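Local atomic coordinates of methylmalonyl-CoA carboxyltransferase 12S subunit (Propionibacterium freudenreichii, PDB entry 1ON3), a protein that transfers the carboxyl group of methylmalonyl-CoA to the biotin of the 1.3S subunit, as the hexameric core of the transcarboxylase complex. Residues T117-T122 / T131-F136; I193-A198 / D242-I247; V400-V405 / A507-T512. One frame throughout, in Å; residues are numbered along the deposited sequence. Where two conformers were deposited one is given.

Contact 1: residues T117-T122 / T131-F136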
loop_
_atom_site.group_PDB
_atom_site.type_symbol
_atom_site.label_atom_id
_atom_site.label_comp_id
_atom_site.label_asym_id
_atom_site.label_seq_id
_atom_site.Cartn_x
_atom_site.Cartn_y
_atom_site.Cartn_z
ATOM N N THR E 117 29.927 -10.521 -14.084
ATOM C CA THR E 117 28.996 -9.449 -14.406
ATOM C C THR E 117 27.929 -9.980 -15.361
ATOM O O THR E 117 26.757 -9.636 -15.227
ATOM C CB THR E 117 29.726 -8.257 -15.044
ATOM O OG1 THR E 117 30.616 -7.696 -14.073
ATOM C CG2 THR E 117 28.736 -7.192 -15.493
ATOM N N LYS E 118 28.339 -10.828 -16.307
ATOM C CA LYS E 118 27.414 -11.423 -17.279
ATOM C C LYS E 118 26.366 -12.270 -16.548
ATOM O O LYS E 118 25.160 -12.241 -16.856
ATOM C CB LYS E 118 28.176 -12.324 -18.272
ATOM C CG LYS E 118 28.877 -11.586 -19.428
ATOM C CD LYS E 118 29.567 -12.542 -20.403
ATOM C CE LYS E 118 28.582 -13.468 -21.087
ATOM N NZ LYS E 118 29.251 -14.334 -22.104
ATOM N N VAL E 119 26.832 -13.050 -15.589
ATOM C CA VAL E 119 25.922 -13.898 -14.821
ATOM C C VAL E 119 24.930 -13.044 -14.019
ATOM O O VAL E 119 23.728 -13.324 -13.996
ATOM C CB VAL E 119 26.701 -14.823 -13.863
ATOM C CG1 VAL E 119 25.733 -15.539 -12.923
ATOM C CG2 VAL E 119 27.475 -15.862 -14.676
ATOM N N VAL E 120 25.430 -12.003 -13.362
ATOM C CA VAL E 120 24.561 -11.130 -12.582
ATOM C C VAL E 120 23.524 -10.435 -13.472
ATOM O O VAL E 120 22.358 -10.303 -13.096
ATOM C CB VAL E 120 25.389 -10.067 -11.807
ATOM C CG1 VAL E 120 24.466 -9.076 -11.131
ATOM C CG2 VAL E 120 26.235 -10.751 -10.734
ATOM N N GLU E 121 23.941 -9.996 -14.655
ATOM C CA GLU E 121 23.008 -9.330 -15.553
ATOM C C GLU E 121 21.908 -10.302 -15.968
ATOM O O GLU E 121 20.741 -9.923 -16.083
ATOM C CB GLU E 121 23.763 -8.734 -16.753
ATOM C CG GLU E 121 24.130 -7.259 -16.508
ATOM C CD GLU E 121 25.335 -6.772 -17.299
ATOM O OE1 GLU E 121 25.569 -7.282 -18.420
ATOM O OE2 GLU E 121 26.043 -5.866 -16.796
ATOM N N THR E 122 22.268 -11.564 -16.160
ATOM C CA THR E 122 21.287 -12.576 -16.542
ATOM C C THR E 122 20.348 -12.850 -15.377
ATOM O O THR E 122 19.159 -13.069 -15.569
ATOM C CB THR E 122 21.973 -13.885 -16.980
ATOM O OG1 THR E 122 22.851 -13.605 -18.072
ATOM C CG2 THR E 122 20.944 -14.906 -17.434
ATOM N N THR E 131 11.313 -14.986 -14.132
ATOM C CA THR E 131 11.514 -16.365 -14.562
ATOM C C THR E 131 12.557 -17.091 -13.728
ATOM O O THR E 131 13.379 -16.471 -13.032
ATOM C CB THR E 131 12.004 -16.482 -16.028
ATOM O OG1 THR E 131 13.429 -16.295 -16.055
ATOM C CG2 THR E 131 11.324 -15.437 -16.929
ATOM N N PRO E 132 12.539 -18.425 -13.791
ATOM C CA PRO E 132 13.510 -19.222 -13.046
ATOM C C PRO E 132 14.914 -18.939 -13.603
ATOM O O PRO E 132 15.063 -18.494 -14.752
ATOM C CB PRO E 132 13.082 -20.648 -13.352
ATOM C CG PRO E 132 11.595 -20.532 -13.454
ATOM C CD PRO E 132 11.405 -19.258 -14.244
ATOM N N PHE E 133 15.927 -19.197 -12.781
ATOM C CA PHE E 133 17.330 -19.021 -13.164
ATOM C C PHE E 133 18.084 -20.325 -12.896
ATOM O O PHE E 133 18.065 -20.834 -11.771
ATOM C CB PHE E 133 17.987 -17.910 -12.347
ATOM C CG PHE E 133 19.460 -17.805 -12.574
ATOM C CD1 PHE E 133 20.362 -18.092 -11.554
ATOM C CD2 PHE E 133 19.951 -17.457 -13.819
ATOM C CE1 PHE E 133 21.744 -18.035 -11.784
ATOM C CE2 PHE E 133 21.327 -17.401 -14.058
ATOM C CZ PHE E 133 22.219 -17.692 -13.035
ATOM N N LEU E 134 18.752 -20.851 -13.919
ATOM C CA LEU E 134 19.515 -22.097 -13.804
ATOM C C LEU E 134 20.977 -21.806 -14.159
ATOM O O LEU E 134 21.260 -21.048 -15.081
ATOM C CB LEU E 134 18.931 -23.176 -14.724
ATOM C CG LEU E 134 17.483 -23.568 -14.364
ATOM C CD1 LEU E 134 16.526 -22.850 -15.306
ATOM C CD2 LEU E 134 17.288 -25.071 -14.466
ATOM N N PHE E 135 21.896 -22.418 -13.423
ATOM C CA PHE E 135 23.322 -22.165 -13.610
ATOM C C PHE E 135 24.169 -23.448 -13.531
ATOM O O PHE E 135 24.144 -24.142 -12.523
ATOM C CB PHE E 135 23.748 -21.176 -12.511
ATOM C CG PHE E 135 25.115 -20.560 -12.691
ATOM C CD1 PHE E 135 25.452 -19.429 -11.959
ATOM C CD2 PHE E 135 26.073 -21.118 -13.537
ATOM C CE1 PHE E 135 26.729 -18.857 -12.059
ATOM C CE2 PHE E 135 27.357 -20.551 -13.643
ATOM C CZ PHE E 135 27.678 -19.419 -12.899
ATOM N N PHE E 136 24.895 -23.754 -14.608
ATOM C CA PHE E 136 25.806 -24.911 -14.643
ATOM C C PHE E 136 27.188 -24.380 -14.234
ATOM O O PHE E 136 27.773 -23.533 -14.928
ATOM C CB PHE E 136 25.926 -25.518 -16.049
ATOM C CG PHE E 136 24.712 -26.298 -16.505
ATOM C CD1 PHE E 136 23.695 -25.672 -17.215
ATOM C CD2 PHE E 136 24.629 -27.672 -16.289
ATOM C CE1 PHE E 136 22.611 -26.411 -17.716
ATOM C CE2 PHE E 136 23.560 -28.416 -16.781
ATOM C CZ PHE E 136 22.546 -27.783 -17.501
#
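The carbonyl oxygen of Lys-118 is gripped twice by Thr-122, a helical residue that meets Phe-133 across the contact. Thr-122 N makes the regular helical bond, and Thr-122 OG1 adds a second at 2.9 Å to Lys-118 O, tilted 30° from the carbonyl plane; the two donors come from opposite faces of that plane. With its hydroxyl turned back onto the helix, Thr-122 offers its methyl to the strand, CG2 lying 4.2 Å from Phe-133 CE2. No hydrogen bond passes between the segments, and what holds them is apolar packing centred on Val-119. Val-119 CG1, anti to the backbone N (chi1 171°), touches both rings, 3.6 Å from Phe-135 CE1 and 4.1 Å from Phe-133 CZ. The other methyl, Val-119 CG2, rests 4.0 Å from Phe-135 CZ, so both methyls meet that ring around CE1, and the two side chains cross at about a right angle. Phe-133 and Phe-135, two residues apart on the strand, project from the same side of it. The helix runs nearly antiparallel to the strand, with axes 10.5 Å apart. The two belong to the beta-alpha-beta unit of strand 95-102, helix 113-129 and strand 133-139, whose first strand touches Phe-135 through Ala-100 and Gln-102. Strand 85-92 and helix 147-164 flank the unit from outside, Val-85 touching Val-119 and Met-157 packing against both Val-119 and Phe-135.

Contact 2: residues I193-A198 / D242-I247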
loop_
_atom_site.group_PDB
_atom_site.type_symbol
_atom_site.label_atom_id
_atom_site.label_comp_id
_atom_site.label_asym_id
_atom_site.label_seq_id
_atom_site.Cartn_x
_atom_site.Cartn_y
_atom_site.Cartn_z
ATOM N N ILE E 193 22.261 -29.555 -7.681
ATOM C CA ILE E 193 22.317 -30.872 -8.320
ATOM C C ILE E 193 23.794 -31.019 -8.636
ATOM O O ILE E 193 24.360 -30.167 -9.312
ATOM C CB ILE E 193 21.550 -30.925 -9.657
ATOM C CG1 ILE E 193 20.058 -30.686 -9.416
ATOM C CG2 ILE E 193 21.732 -32.289 -10.308
ATOM C CD1 ILE E 193 19.322 -30.271 -10.685
ATOM N N MET E 194 24.408 -32.089 -8.147
ATOM C CA MET E 194 25.834 -32.317 -8.338
ATOM C C MET E 194 26.095 -33.648 -9.038
ATOM O O MET E 194 25.588 -34.681 -8.602
ATOM C CB MET E 194 26.496 -32.305 -6.959
ATOM C CG MET E 194 27.949 -31.995 -6.941
ATOM S SD MET E 194 28.548 -31.707 -5.258
ATOM C CE MET E 194 30.298 -31.994 -5.592
ATOM N N THR E 195 26.890 -33.640 -10.114
ATOM C CA THR E 195 27.186 -34.885 -10.824
ATOM C C THR E 195 28.343 -35.609 -10.141
ATOM O O THR E 195 29.049 -35.025 -9.310
ATOM C CB THR E 195 27.605 -34.643 -12.280
ATOM O OG1 THR E 195 28.921 -34.077 -12.298
ATOM C CG2 THR E 195 26.625 -33.709 -12.976
ATOM N N LYS E 196 28.547 -36.877 -10.497
ATOM C CA LYS E 196 29.628 -37.646 -9.886
ATOM C C LYS E 196 31.008 -37.272 -10.434
ATOM O O LYS E 196 32.029 -37.790 -9.986
ATOM C CB LYS E 196 29.352 -39.151 -10.022
ATOM C CG LYS E 196 28.249 -39.581 -9.070
ATOM C CD LYS E 196 28.003 -41.074 -9.045
ATOM C CE LYS E 196 27.010 -41.404 -7.925
ATOM N NZ LYS E 196 26.709 -42.854 -7.819
ATOM N N LYS E 197 31.039 -36.344 -11.383
ATOM C CA LYS E 197 32.310 -35.894 -11.932
ATOM C C LYS E 197 32.689 -34.565 -11.277
ATOM O O LYS E 197 33.800 -34.074 -11.439
ATOM C CB LYS E 197 32.202 -35.709 -13.448
ATOM C CG LYS E 197 32.064 -37.008 -14.229
ATOM C CD LYS E 197 33.299 -37.889 -14.057
ATOM C CE LYS E 197 33.248 -39.088 -14.998
ATOM N NZ LYS E 197 31.983 -39.867 -14.821
ATOM N N ALA E 198 31.758 -33.996 -10.524
ATOM C CA ALA E 198 31.988 -32.708 -9.874
ATOM C C ALA E 198 32.626 -32.778 -8.497
ATOM O O ALA E 198 32.624 -33.818 -7.847
ATOM C CB ALA E 198 30.666 -31.928 -9.781
ATOM N N ASP E 242 23.762 -35.865 -18.405
ATOM C CA ASP E 242 22.432 -36.164 -18.957
ATOM C C ASP E 242 21.448 -36.349 -17.800
ATOM O O ASP E 242 20.303 -35.908 -17.868
ATOM C CB ASP E 242 22.442 -37.441 -19.790
ATOM C CG ASP E 242 23.086 -37.258 -21.152
ATOM O OD1 ASP E 242 23.808 -38.185 -21.574
ATOM O OD2 ASP E 242 22.860 -36.214 -21.808
ATOM N N ALA E 243 21.908 -37.008 -16.743
ATOM C CA ALA E 243 21.071 -37.251 -15.573
ATOM C C ALA E 243 20.765 -35.959 -14.821
ATOM O O ALA E 243 19.670 -35.796 -14.275
ATOM C CB ALA E 243 21.763 -38.240 -14.641
ATOM N N ALA E 244 21.739 -35.051 -14.778
ATOM C CA ALA E 244 21.568 -33.789 -14.071
ATOM C C ALA E 244 20.538 -32.937 -14.796
ATOM O O ALA E 244 19.735 -32.247 -14.163
ATOM C CB ALA E 244 22.910 -33.042 -13.978
ATOM N N GLU E 245 20.572 -32.994 -16.125
ATOM C CA GLU E 245 19.641 -32.246 -16.957
ATOM C C GLU E 245 18.226 -32.795 -16.783
ATOM O O GLU E 245 17.264 -32.026 -16.713
ATOM C CB GLU E 245 20.107 -32.294 -18.417
ATOM C CG GLU E 245 21.343 -31.398 -18.635
ATOM C CD GLU E 245 22.350 -31.926 -19.654
ATOM O OE1 GLU E 245 23.466 -31.354 -19.708
ATOM O OE2 GLU E 245 22.041 -32.882 -20.397
ATOM N N LEU E 246 18.093 -34.117 -16.684
ATOM C CA LEU E 246 16.769 -34.709 -16.478
ATOM C C LEU E 246 16.261 -34.323 -15.092
ATOM O O LEU E 246 15.088 -34.003 -14.918
ATOM C CB LEU E 246 16.817 -36.239 -16.603
ATOM C CG LEU E 246 16.931 -36.821 -18.023
ATOM C CD1 LEU E 246 17.036 -38.351 -17.974
ATOM C CD2 LEU E 246 15.691 -36.407 -18.829
ATOM N N ILE E 247 17.141 -34.355 -14.095
ATOM C CA ILE E 247 16.717 -33.990 -12.741
ATOM C C ILE E 247 16.301 -32.520 -12.698
ATOM O O ILE E 247 15.278 -32.170 -12.101
ATOM C CB ILE E 247 17.849 -34.248 -11.701
ATOM C CG1 ILE E 247 18.076 -35.761 -11.548
ATOM C CG2 ILE E 247 17.472 -33.637 -10.353
ATOM C CD1 ILE E 247 19.360 -36.122 -10.792
#
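Ile-193 and Ala-244 bring their CA atoms to 6.5 Å where the end of strand 191-195 runs nearly antiparallel (167°) to helix 241-253, with the short axes 8.5 Å apart. The close approach is consistent with the small side chain of Ala-244. Ala-244 CB touches two methyls of alternate strand residues, Ile-193 CG2 and Thr-195 CG2, each 3.9 Å from it. The longer branch of Ile-193 continues along the helix, where Ile-193 CD1 comes within 3.9 Å of Ile-247 CG2, one turn after Ala-244. The two isoleucines lie alongside each other, pointing opposite ways. Thr-195 shares its two branches between the contact and the chain beyond it. A chi1 of 72° sets OG1 between the backbone N and the carbonyl carbon and places CG2 against Ala-244 CB. The hydroxyl oxygen then accepts from Lys-197 N, 3.2 Å from Thr-195 OG1 with an N-H...O angle of 149°, which makes an ST turn. The same residue opens a type I beta turn, closed by Ala-198 N on Thr-195 O at 3.1 Å, that ends the strand. Next to it, Lys-196 reaches a salt bridge with Glu-239, just before the helix. Strand 191-195 is bonded to strands 170-175 and 236-238 on its two flanks, and both contribute to the packing, through Ile-171 and Phe-236 on Ile-193. A helix following a parallel strand and lying back antiparallel across its neighbour is the alpha/beta layering of the crotonase-like fold, here in the N-terminal carboxyltransferase domain.

Contact 3: residues V400-V405 / A507-T512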
loop_
_atom_site.group_PDB
_atom_site.type_symbol
_atom_site.label_atom_id
_atom_site.label_comp_id
_atom_site.label_asym_id
_atom_site.label_seq_id
_atom_site.Cartn_x
_atom_site.Cartn_y
_atom_site.Cartn_z
ATOM N N VAL E 400 1.420 -21.085 3.434
ATOM C CA VAL E 400 0.815 -21.935 2.411
ATOM C C VAL E 400 -0.081 -22.927 3.153
ATOM O O VAL E 400 -0.008 -23.040 4.380
ATOM C CB VAL E 400 1.868 -22.778 1.626
ATOM C CG1 VAL E 400 2.714 -21.883 0.716
ATOM C CG2 VAL E 400 2.771 -23.539 2.605
ATOM N N PRO E 401 -0.953 -23.637 2.424
ATOM C CA PRO E 401 -1.825 -24.619 3.077
ATOM C C PRO E 401 -0.908 -25.644 3.752
ATOM O O PRO E 401 0.100 -26.052 3.174
ATOM C CB PRO E 401 -2.593 -25.237 1.903
ATOM C CG PRO E 401 -2.731 -24.071 0.956
ATOM C CD PRO E 401 -1.353 -23.413 1.023
ATOM N N LYS E 402 -1.244 -26.031 4.980
ATOM C CA LYS E 402 -0.466 -27.020 5.721
ATOM C C LYS E 402 -1.421 -28.121 6.162
ATOM O O LYS E 402 -2.342 -27.871 6.932
ATOM C CB LYS E 402 0.207 -26.353 6.927
ATOM C CG LYS E 402 1.347 -25.402 6.506
ATOM C CD LYS E 402 1.957 -24.636 7.686
ATOM C CE LYS E 402 1.013 -23.585 8.210
ATOM N NZ LYS E 402 1.572 -22.832 9.367
ATOM N N ILE E 403 -1.206 -29.331 5.657
ATOM C CA ILE E 403 -2.069 -30.471 5.973
ATOM C C ILE E 403 -1.244 -31.569 6.623
ATOM O O ILE E 403 -0.225 -32.006 6.077
ATOM C CB ILE E 403 -2.709 -31.049 4.699
ATOM C CG1 ILE E 403 -3.354 -29.926 3.882
ATOM C CG2 ILE E 403 -3.704 -32.143 5.079
ATOM C CD1 ILE E 403 -4.522 -29.252 4.560
ATOM N N THR E 404 -1.715 -32.050 7.768
ATOM C CA THR E 404 -0.979 -33.045 8.515
ATOM C C THR E 404 -1.770 -34.322 8.825
ATOM O O THR E 404 -2.893 -34.269 9.310
ATOM C CB THR E 404 -0.478 -32.408 9.833
ATOM O OG1 THR E 404 0.477 -31.374 9.523
ATOM C CG2 THR E 404 0.158 -33.445 10.746
ATOM N N VAL E 405 -1.159 -35.461 8.545
ATOM C CA VAL E 405 -1.772 -36.755 8.799
ATOM C C VAL E 405 -0.896 -37.490 9.806
ATOM O O VAL E 405 0.295 -37.726 9.560
ATOM C CB VAL E 405 -1.886 -37.593 7.493
ATOM C CG1 VAL E 405 -2.540 -38.944 7.787
ATOM C CG2 VAL E 405 -2.732 -36.835 6.457
ATOM N N ALA E 507 -7.165 -24.105 -1.302
ATOM C CA ALA E 507 -6.492 -23.555 -2.473
ATOM C C ALA E 507 -6.695 -22.045 -2.495
ATOM O O ALA E 507 -5.981 -21.328 -3.184
ATOM C CB ALA E 507 -7.043 -24.185 -3.758
ATOM N N THR E 508 -7.665 -21.549 -1.736
ATOM C CA THR E 508 -7.895 -20.112 -1.715
ATOM C C THR E 508 -7.463 -19.484 -0.397
ATOM O O THR E 508 -7.842 -18.364 -0.089
ATOM C CB THR E 508 -9.383 -19.778 -1.980
ATOM O OG1 THR E 508 -10.206 -20.494 -1.054
ATOM C CG2 THR E 508 -9.765 -20.172 -3.393
ATOM N N LYS E 509 -6.666 -20.210 0.385
ATOM C CA LYS E 509 -6.187 -19.691 1.660
ATOM C C LYS E 509 -5.401 -18.384 1.486
ATOM O O LYS E 509 -4.500 -18.298 0.656
ATOM C CB LYS E 509 -5.282 -20.712 2.349
ATOM C CG LYS E 509 -4.679 -20.223 3.661
ATOM C CD LYS E 509 -3.710 -21.268 4.241
ATOM C CE LYS E 509 -3.092 -20.800 5.553
ATOM N NZ LYS E 509 -2.117 -21.818 6.052
ATOM N N ARG E 510 -5.761 -17.370 2.262
ATOM C CA ARG E 510 -5.069 -16.086 2.241
ATOM C C ARG E 510 -4.790 -15.780 3.706
ATOM O O ARG E 510 -5.689 -15.402 4.455
ATOM C CB ARG E 510 -5.943 -14.999 1.611
ATOM C CG ARG E 510 -5.917 -15.016 0.088
ATOM C CD ARG E 510 -4.498 -14.771 -0.409
ATOM N NE ARG E 510 -4.346 -14.920 -1.856
ATOM C CZ ARG E 510 -4.476 -16.066 -2.519
ATOM N NH1 ARG E 510 -4.769 -17.188 -1.872
ATOM N NH2 ARG E 510 -4.296 -16.095 -3.833
ATOM N N GLN E 511 -3.538 -15.963 4.104
ATOM C CA GLN E 511 -3.116 -15.760 5.482
ATOM C C GLN E 511 -2.014 -14.719 5.540
ATOM O O GLN E 511 -1.042 -14.794 4.793
ATOM C CB GLN E 511 -2.606 -17.083 6.039
ATOM C CG GLN E 511 -2.349 -17.093 7.522
ATOM C CD GLN E 511 -2.045 -18.487 8.008
ATOM O OE1 GLN E 511 -1.040 -19.083 7.618
ATOM N NE2 GLN E 511 -2.926 -19.031 8.850
ATOM N N THR E 512 -2.166 -13.763 6.441
ATOM C CA THR E 512 -1.201 -12.684 6.591
ATOM C C THR E 512 -0.334 -12.817 7.841
ATOM O O THR E 512 -0.675 -13.537 8.775
ATOM C CB THR E 512 -1.923 -11.331 6.622
ATOM O OG1 THR E 512 -2.920 -11.349 7.653
ATOM C CG2 THR E 512 -2.589 -11.061 5.273
HETATM O O HOH W 1 -0.335 -20.785 9.637
#
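Lys-509 lies along Pro-401 and reaches Val-400 at the entrance to strand 402-407, a parallel strand within the sheet of the C-terminal crotonase-like domain. The lysine belongs to the irregular chain that follows helix 495-505. Its CG is anti to the backbone N (chi1 177°) and the chain beyond is fully extended, which carries the amine across the proline. On the way, Lys-509 CD passes 4.0 Å from Pro-401 CA and 4.4 Å from Pro-401 CG. At the end Lys-509 NZ donates to Val-400 O at 3.0 Å, coming from above the carbonyl plane (58° out of it) rather than along a lone pair. The charge itself is met by Asp-426, a salt-bridge partner whose OD2 also accepts from the backbone N of Lys-402. A weak bond of 3.3 Å from Lys-509 NZ to Gln-511 OE1 adds a third partner. A leucine here has no amine, which would probably leave the Asp-426 carboxylate without its charge partner and Val-400 O without this donor. Leu-128 of a second subunit packs on Lys-509 and Gln-511, placing the contact at a boundary of the hexamer. The side chain of Lys-402 passes Lys-509 at a slant, and their NZ atoms stay 5.1 Å apart; Asp-426 probably eases the repulsion. The three N-H groups of Lys-402 NZ are shared among the carbonyls of Tyr-395, Ala-398 and Leu-423 and a water, so these bonds cannot all be complete at once. That water sits 2.8 Å from Lys-402 NZ and 2.7 Å from Gln-511 OE1, bridging the two segments.

In the fold
Followed from the N terminus, the three contacts come in series and none nests in or crosses another. Contact 1 closes the shortest loop, eight residues, within one beta-alpha-beta unit. Contact 2 closes 43 residues, bringing a helix back to the same sheet; the two touch where Phe-136 CZ lies 4.0 Å from Glu-245 CG, their centres being 19 Å apart. The chain then builds a second sheet with the same strand order, consistent with a duplicated domain. Contact 3 spans 101 residues there, joining the start of an inner strand to the segment after helix 495-505. Its centre is 32 Å from that of contact 1 and 34 Å from that of contact 2.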